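PDB 2DQ0: serine--tRNA ligase from Pyrococcus horikoshii, which catalyses the ATP-dependent attachment of serine to tRNA(Ser), and probably also to tRNA(Sec), as a homodimeric class II aminoacyl-tRNA synthetase. Local coordinates for residues 259-264 with 271-276. Residues are numbered along the deposited sequence; the frame is centred on the assembly and turned at random.
Sequences GMHANE and LPLLYV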
ATOM      1  N   GLY A 259      10.500 -13.182  -4.252  1.00 45.92           N
ATOM      2  CA  GLY A 259      11.318 -13.243  -3.062  1.00 43.49           C
ATOM      3  C   GLY A 259      10.831 -14.328  -2.112  1.00 46.22           C
ATOM      4  O   GLY A 259      11.586 -14.795  -1.261  1.00 50.04           O
ATOM      5  N   MET A 260       9.575 -14.737  -2.260  1.00 39.79           N
ATOM      6  CA  MET A 260       8.980 -15.763  -1.400  1.00 48.66           C
ATOM      7  C   MET A 260       9.848 -17.008  -1.161  1.00 54.27           C
ATOM      8  O   MET A 260       9.852 -17.566  -0.070  1.00 55.57           O
ATOM      9  CB  MET A 260       7.619 -16.194  -1.967  1.00 49.19           C
ATOM     10  CG  MET A 260       6.919 -17.303  -1.187  1.00 44.29           C
ATOM     11  SD  MET A 260       5.327 -17.786  -1.928  1.00 57.36           S
ATOM     12  CE  MET A 260       4.253 -17.505  -0.586  1.00 52.23           C
ATOM     13  N   HIS A 261      10.573 -17.448  -2.183  1.00 54.57           N
ATOM     14  CA  HIS A 261      11.420 -18.623  -2.054  1.00 52.38           C
ATOM     15  C   HIS A 261      12.904 -18.307  -2.220  1.00 52.69           C
ATOM     16  O   HIS A 261      13.685 -19.161  -2.627  1.00 54.73           O
ATOM     17  CB  HIS A 261      11.000 -19.690  -3.069  1.00 46.62           C
ATOM     18  CG  HIS A 261       9.663 -20.298  -2.785  1.00 43.98           C
ATOM     19  ND1 HIS A 261       9.422 -21.078  -1.673  1.00 51.39           N
ATOM     20  CD2 HIS A 261       8.495 -20.244  -3.469  1.00 47.55           C
ATOM     21  CE1 HIS A 261       8.161 -21.479  -1.684  1.00 52.12           C
ATOM     22  NE2 HIS A 261       7.577 -20.987  -2.764  1.00 52.24           N
ATOM     23  N   ALA A 262      13.284 -17.071  -1.919  1.00 55.90           N
ATOM     24  CA  ALA A 262      14.682 -16.660  -2.012  1.00 53.30           C
ATOM     25  C   ALA A 262      15.491 -17.560  -1.081  1.00 53.74           C
ATOM     26  O   ALA A 262      15.044 -17.867   0.021  1.00 57.05           O
ATOM     27  CB  ALA A 262      14.841 -15.193  -1.580  1.00 44.94           C
ATOM     28  N   ASN A 263      16.671 -17.977  -1.538  1.00 57.36           N
ATOM     29  CA  ASN A 263      17.581 -18.832  -0.777  1.00 56.53           C
ATOM     30  C   ASN A 263      16.992 -20.202  -0.430  1.00 55.83           C
ATOM     31  O   ASN A 263      17.034 -20.634   0.712  1.00 56.01           O
ATOM     32  CB  ASN A 263      18.034 -18.119   0.505  1.00 52.43           C
ATOM     33  CG  ASN A 263      18.911 -16.913   0.228  1.00 69.44           C
ATOM     34  OD1 ASN A 263      18.810 -15.890   0.909  1.00 81.59           O
ATOM     35  ND2 ASN A 263      19.787 -17.025  -0.766  1.00 71.23           N
ATOM     36  N   GLU A 264      16.417 -20.874  -1.413  1.00 54.66           N
ATOM     37  CA  GLU A 264      15.863 -22.194  -1.173  1.00 52.46           C
ATOM     38  C   GLU A 264      16.328 -23.112  -2.273  1.00 55.58           C
ATOM     39  O   GLU A 264      16.678 -22.673  -3.374  1.00 54.93           O
ATOM     40  CB  GLU A 264      14.323 -22.200  -1.192  1.00 52.77           C
ATOM     41  CG  GLU A 264      13.637 -21.368  -0.115  1.00 56.94           C
ATOM     42  CD  GLU A 264      12.129 -21.586  -0.083  1.00 58.38           C
ATOM     43  OE1 GLU A 264      11.414 -20.759   0.515  1.00 52.74           O
ATOM     44  OE2 GLU A 264      11.651 -22.593  -0.650  1.00 78.22           O
ATOM     45  N   LEU A 271       7.765 -28.650  -8.474  1.00 61.64           N
ATOM     46  CA  LEU A 271       7.691 -27.821  -9.664  1.00 56.99           C
ATOM     47  C   LEU A 271       6.622 -28.387 -10.608  1.00 59.10           C
ATOM     48  O   LEU A 271       6.443 -29.591 -10.708  1.00 56.82           O
ATOM     49  CB  LEU A 271       9.050 -27.785 -10.364  1.00 55.37           C
ATOM     50  CG  LEU A 271      10.078 -26.724  -9.955  1.00 54.83           C
ATOM     51  CD1 LEU A 271      10.271 -26.725  -8.469  1.00 57.95           C
ATOM     52  CD2 LEU A 271      11.408 -27.006 -10.667  1.00 56.25           C
ATOM     53  N   PRO A 272       5.859 -27.513 -11.274  1.00 63.14           N
ATOM     54  CA  PRO A 272       5.959 -26.054 -11.172  1.00 60.98           C
ATOM     55  C   PRO A 272       5.171 -25.505  -9.974  1.00 53.68           C
ATOM     56  O   PRO A 272       4.121 -26.027  -9.629  1.00 51.38           O
ATOM     57  CB  PRO A 272       5.384 -25.586 -12.505  1.00 59.43           C
ATOM     58  CG  PRO A 272       4.276 -26.561 -12.724  1.00 60.36           C
ATOM     59  CD  PRO A 272       4.886 -27.904 -12.312  1.00 58.08           C
ATOM     60  N   LEU A 273       5.705 -24.479  -9.321  1.00 58.69           N
ATOM     61  CA  LEU A 273       5.003 -23.851  -8.208  1.00 56.58           C
ATOM     62  C   LEU A 273       4.166 -22.782  -8.888  1.00 55.67           C
ATOM     63  O   LEU A 273       4.702 -21.913  -9.566  1.00 57.05           O
ATOM     64  CB  LEU A 273       5.987 -23.200  -7.239  1.00 60.24           C
ATOM     65  CG  LEU A 273       6.998 -24.107  -6.529  1.00 64.68           C
ATOM     66  CD1 LEU A 273       7.810 -23.281  -5.537  1.00 63.51           C
ATOM     67  CD2 LEU A 273       6.278 -25.216  -5.801  1.00 57.66           C
ATOM     68  N   LEU A 274       2.854 -22.856  -8.729  1.00 54.56           N
ATOM     69  CA  LEU A 274       1.987 -21.885  -9.375  1.00 52.54           C
ATOM     70  C   LEU A 274       1.295 -20.914  -8.417  1.00 53.26           C
ATOM     71  O   LEU A 274       0.461 -21.293  -7.587  1.00 45.26           O
ATOM     72  CB  LEU A 274       0.941 -22.610 -10.220  1.00 48.48           C
ATOM     73  CG  LEU A 274       1.521 -23.701 -11.130  1.00 57.15           C
ATOM     74  CD1 LEU A 274       0.353 -24.521 -11.644  1.00 52.57           C
ATOM     75  CD2 LEU A 274       2.369 -23.120 -12.289  1.00 45.25           C
ATOM     76  N   TYR A 275       1.641 -19.640  -8.544  1.00 51.39           N
ATOM     77  CA  TYR A 275       1.030 -18.642  -7.693  1.00 50.73           C
ATOM     78  C   TYR A 275       0.222 -17.588  -8.434  1.00 42.56           C
ATOM     79  O   TYR A 275       0.577 -17.146  -9.523  1.00 46.22           O
ATOM     80  CB  TYR A 275       2.107 -17.952  -6.857  1.00 45.80           C
ATOM     81  CG  TYR A 275       2.818 -18.883  -5.916  1.00 44.15           C
ATOM     82  CD1 TYR A 275       2.152 -19.455  -4.836  1.00 45.44           C
ATOM     83  CD2 TYR A 275       4.168 -19.172  -6.087  1.00 51.51           C
ATOM     84  CE1 TYR A 275       2.811 -20.289  -3.944  1.00 44.32           C
ATOM     85  CE2 TYR A 275       4.841 -20.001  -5.203  1.00 57.98           C
ATOM     86  CZ  TYR A 275       4.158 -20.555  -4.132  1.00 58.77           C
ATOM     87  OH  TYR A 275       4.842 -21.347  -3.244  1.00 66.24           O
ATOM     88  N   VAL A 276      -0.887 -17.208  -7.830  1.00 41.61           N
ATOM     89  CA  VAL A 276      -1.699 -16.138  -8.362  1.00 44.01           C
ATOM     90  C   VAL A 276      -1.913 -15.179  -7.195  1.00 44.61           C
ATOM     91  O   VAL A 276      -2.667 -15.467  -6.267  1.00 45.67           O
ATOM     92  CB  VAL A 276      -3.049 -16.627  -8.922  1.00 44.29           C
ATOM     93  CG1 VAL A 276      -3.758 -17.580  -7.930  1.00 34.05           C
ATOM     94  CG2 VAL A 276      -3.904 -15.425  -9.241  1.00 24.74           C
TER
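In the class II catalytic core, Met260 and His261, on the type I turn from Gly259 to Ala262 at the end of helix 254-259, meet Leu273 and Tyr275 at the start of strand 273-282. The backbones stay well apart, and side chains alone bridge them. His261 points NE2 straight at the phenol oxygen: NE2 to Tyr275 OH is 2.8 Å with an angle of 172° at the hydrogen, and either atom could be the donor. The two rings meet rim to rim, neither over the other's face, their planes 29° apart. At its other nitrogen the imidazole donates to Glu264: His261 ND1 lies 3.0 Å from Glu264 OE1, which is met from above the carboxylate plane; a second, weak bond runs to OE2. Met260 holds CG anti to the backbone N (chi1 178°) and extends until a bend at chi3, bringing SD over one face of the Tyr275 ring, 4.1 Å from its centroid and shifted toward CZ. This is a Met-aromatic contact, and CG of the same side chain lies over one face of the His261 imidazole, offset toward its rim. Leu273 adds a methyl, CD1 standing 3.6 Å from His261 NE2 in an oblique approach. Around this group, Tyr310 of strand 301-311 touches Leu273 and Tyr275 and packs edge-to-face with His261, while Glu264 OE1 forms a salt bridge with Arg176 of the second subunit. The resulting chain of polar groups, Tyr275 to His261 to Glu264 to that arginine, runs from the central sheet to the dimer interface. Bonded at both ring nitrogens, His261 is fixed in rotation; the carboxylate probably polarises it toward Tyr275, while Arg176 shares Glu264's charge and would weaken any preference for a charged imidazole.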